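Local coordinates for protein spherulin-4 (Aspergillus clavatus, PDB 5C5G) that probably hydrolyses glycosidic bonds as a barrel-fold glycoside hydrolase, in keeping with the role of its Aspergillus fumigatus namesake in galactosaminogalactan biosynthesis, at residues 91-96 against 141-146. Sequence-based numbering, arbitrary orientation.
Sequences RDIETY and SGLGPD
Ile93 carries its CG2 methyl anti to the backbone N and Leu143 sets its CG anti to its own carbonyl carbon (chi1 -60°), and these two rotamers bring the branches together. CG2 of Ile93 meets CD1 of Leu143 at 3.8 Å, the two side chains crossing at roughly a right angle. The other leucine methyl reaches further along the helix: CD2 of Leu143 lies 4.4 Å from C of Tyr96 and 4.5 Å from its CB, a looser touch. Leu143 thus bridges residues 93 and 96, one methyl to each, on the same flank of the helix.

Tyr96 gives this contact just its root. Its ring leads away from the loop, and its OH is hydrogen-bonded to Tyr76 O; Tyr76 is a residue that binds N-acetyl-D-galactosamine, a ligand absent from this model. Beside the apolar patch, one water lies 2.8 Å from both Tyr96 O and Gly142 O and links the two carbonyls. Gly142 has a positive phi of 109°, a turn in which a CB would press on the carbonyl O of Ser141; it leads directly into Leu143.

In the (beta/alpha) barrel, helix 86-103 follows strand 71-78, and the loop leaves helix 124-139 on its way to strand 148-152. Leu143 also rests on Val137 of helix 124-139 and on Val110, while Ile93 packs against Leu133 and Val136 of that helix and Phe115 of strand 112-116. The contact therefore joins two successive outer helices of the barrel through the loop that follows the second.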
ATOM      1  N   ARG A  91      -9.085 -16.761  -6.617  1.00 11.43           N
ATOM      2  CA  ARG A  91     -10.280 -16.786  -5.772  1.00 11.23           C
ATOM      3  C   ARG A  91     -10.310 -15.543  -4.895  1.00 10.20           C
ATOM      4  O   ARG A  91     -11.351 -14.895  -4.739  1.00 10.83           O
ATOM      5  CB  ARG A  91     -10.339 -18.051  -4.913  1.00 11.85           C
ATOM      6  CG  ARG A  91     -11.504 -18.070  -3.927  1.00 12.75           C
ATOM      7  CD  ARG A  91     -11.147 -17.448  -2.581  1.00 12.72           C
ATOM      8  NE  ARG A  91     -12.310 -17.412  -1.705  1.00 11.86           N
ATOM      9  CZ  ARG A  91     -12.361 -16.724  -0.572  1.00 12.81           C
ATOM     10  NH1 ARG A  91     -13.462 -16.745   0.160  1.00 13.63           N
ATOM     11  NH2 ARG A  91     -11.303 -16.044  -0.155  1.00 12.72           N
ATOM     12  N   ASP A  92      -9.178 -15.174  -4.324  1.00  9.64           N
ATOM     13  CA  ASP A  92      -9.152 -14.024  -3.437  1.00  9.22           C
ATOM     14  C   ASP A  92      -9.423 -12.733  -4.215  1.00  9.48           C
ATOM     15  O   ASP A  92     -10.178 -11.867  -3.765  1.00 10.37           O
ATOM     16  CB  ASP A  92      -7.822 -13.923  -2.684  1.00 10.07           C
ATOM     17  CG  ASP A  92      -7.670 -14.970  -1.607  1.00 11.48           C
ATOM     18  OD1 ASP A  92      -8.662 -15.635  -1.238  1.00 12.16           O
ATOM     19  OD2 ASP A  92      -6.530 -15.135  -1.115  1.00 12.10           O
ATOM     20  N   ILE A  93      -8.805 -12.575  -5.386  1.00  9.18           N
ATOM     21  CA  ILE A  93      -9.056 -11.397  -6.212  1.00  9.08           C
ATOM     22  C   ILE A  93     -10.544 -11.286  -6.514  1.00  9.30           C
ATOM     23  O   ILE A  93     -11.151 -10.210  -6.390  1.00 10.59           O
ATOM     24  CB  ILE A  93      -8.282 -11.485  -7.543  1.00  9.26           C
ATOM     25  CG1 ILE A  93      -6.764 -11.455  -7.300  1.00  9.85           C
ATOM     26  CG2 ILE A  93      -8.688 -10.345  -8.461  1.00  9.91           C
ATOM     27  CD1 ILE A  93      -5.947 -11.839  -8.532  1.00 10.85           C
ATOM     28  N   GLU A  94     -11.128 -12.386  -6.959  1.00  9.44           N
ATOM     29  CA  GLU A  94     -12.532 -12.407  -7.359  1.00 10.33           C
ATOM     30  C   GLU A  94     -13.468 -12.163  -6.185  1.00  9.71           C
ATOM     31  O   GLU A  94     -14.553 -11.621  -6.350  1.00 10.93           O
ATOM     32  CB  GLU A  94     -12.857 -13.719  -8.065  1.00 13.39           C
ATOM     33  CG  GLU A  94     -12.179 -13.765  -9.432  1.00 16.00           C
ATOM     34  CD  GLU A  94     -12.445 -15.025 -10.206  1.00 28.98           C
ATOM     35  OE1 GLU A  94     -12.983 -15.985  -9.618  1.00 27.84           O
ATOM     36  OE2 GLU A  94     -12.113 -15.041 -11.416  1.00 28.66           O
ATOM     37  N   THR A  95     -13.064 -12.576  -4.999  1.00  9.49           N
ATOM     38  CA  THR A  95     -13.867 -12.352  -3.800  1.00  9.09           C
ATOM     39  C   THR A  95     -13.967 -10.854  -3.540  1.00  9.50           C
ATOM     40  O   THR A  95     -15.059 -10.313  -3.385  1.00  9.74           O
ATOM     41  CB  THR A  95     -13.266 -13.104  -2.592  1.00 10.67           C
ATOM     42  OG1 THR A  95     -13.268 -14.519  -2.857  1.00 11.44           O
ATOM     43  CG2 THR A  95     -14.074 -12.859  -1.342  1.00 10.80           C
ATOM     44  N   TYR A  96     -12.836 -10.157  -3.508  1.00  9.24           N
ATOM     45  CA  TYR A  96     -12.886  -8.700  -3.364  1.00  9.07           C
ATOM     46  C   TYR A  96     -13.711  -8.065  -4.475  1.00  9.46           C
ATOM     47  O   TYR A  96     -14.511  -7.148  -4.229  1.00 10.18           O
ATOM     48  CB  TYR A  96     -11.491  -8.091  -3.418  1.00  8.72           C
ATOM     49  CG  TYR A  96     -10.612  -8.261  -2.194  1.00  8.24           C
ATOM     50  CD1 TYR A  96     -10.930  -7.681  -0.973  1.00  8.93           C
ATOM     51  CD2 TYR A  96      -9.442  -8.999  -2.277  1.00  8.72           C
ATOM     52  CE1 TYR A  96     -10.111  -7.822   0.121  1.00  8.92           C
ATOM     53  CE2 TYR A  96      -8.617  -9.152  -1.199  1.00  9.23           C
ATOM     54  CZ  TYR A  96      -8.946  -8.554   0.012  1.00  8.18           C
ATOM     55  OH  TYR A  96      -8.160  -8.675   1.126  1.00  9.48           O
ATOM     56  N   SER A 141     -14.573  -7.379 -13.264  1.00 14.50           N
ATOM     57  CA  SER A 141     -15.534  -6.366 -12.883  1.00 14.77           C
ATOM     58  C   SER A 141     -15.599  -6.280 -11.362  1.00 12.77           C
ATOM     59  O   SER A 141     -15.609  -7.303 -10.677  1.00 14.34           O
ATOM     60  CB  SER A 141     -16.916  -6.706 -13.434  1.00 18.75           C
ATOM     61  OG  SER A 141     -17.807  -5.631 -13.208  1.00 22.12           O
ATOM     62  N   GLY A 142     -15.678  -5.058 -10.855  1.00 11.85           N
ATOM     63  CA  GLY A 142     -15.749  -4.821  -9.426  1.00 11.48           C
ATOM     64  C   GLY A 142     -14.488  -4.205  -8.844  1.00 12.19           C
ATOM     65  O   GLY A 142     -14.487  -3.747  -7.705  1.00 13.44           O
ATOM     66  N   LEU A 143     -13.410  -4.171  -9.627  1.00 10.52           N
ATOM     67  CA  LEU A 143     -12.149  -3.574  -9.186  1.00 10.34           C
ATOM     68  C   LEU A 143     -11.870  -2.247  -9.883  1.00 11.54           C
ATOM     69  O   LEU A 143     -10.771  -1.712  -9.780  1.00 11.56           O
ATOM     70  CB  LEU A 143     -11.001  -4.555  -9.416  1.00 11.17           C
ATOM     71  CG  LEU A 143     -11.153  -5.875  -8.678  1.00 10.12           C
ATOM     72  CD1 LEU A 143     -10.054  -6.835  -9.092  1.00 12.07           C
ATOM     73  CD2 LEU A 143     -11.142  -5.689  -7.179  1.00 11.58           C
ATOM     74  N   GLY A 144     -12.865  -1.723 -10.593  1.00 12.47           N
ATOM     75  CA  GLY A 144     -12.724  -0.465 -11.301  1.00 12.32           C
ATOM     76  C   GLY A 144     -13.067   0.740 -10.452  1.00 13.18           C
ATOM     77  O   GLY A 144     -13.542   0.624  -9.322  1.00 16.57           O
ATOM     78  N   PRO A 145     -12.839   1.932 -11.009  1.00 13.61           N
ATOM     79  CA  PRO A 145     -12.338   2.112 -12.376  1.00 14.63           C
ATOM     80  C   PRO A 145     -10.839   1.877 -12.538  1.00 13.72           C
ATOM     81  O   PRO A 145     -10.338   1.717 -13.655  1.00 16.67           O
ATOM     82  CB  PRO A 145     -12.646   3.583 -12.658  1.00 18.10           C
ATOM     83  CG  PRO A 145     -12.630   4.224 -11.326  1.00 19.98           C
ATOM     84  CD  PRO A 145     -13.197   3.214 -10.382  1.00 16.50           C
ATOM     85  N   ASP A 146     -10.109   1.874 -11.431  1.00 12.29           N
ATOM     86  CA  ASP A 146      -8.655   1.921 -11.511  1.00 12.11           C
ATOM     87  C   ASP A 146      -7.987   0.585 -11.814  1.00 11.72           C
ATOM     88  O   ASP A 146      -6.980   0.535 -12.502  1.00 11.47           O
ATOM     89  CB  ASP A 146      -8.083   2.469 -10.208  1.00 13.90           C
ATOM     90  CG  ASP A 146      -8.723   3.780  -9.809  1.00 22.19           C
ATOM     91  OD1 ASP A 146      -9.867   3.758  -9.328  1.00 18.54           O
ATOM     92  OD2 ASP A 146      -8.083   4.835  -9.991  1.00 34.85           O
TER
HETATM   93  O   HOH W   1     -14.505  -4.473  -5.018  1.00 10.62           O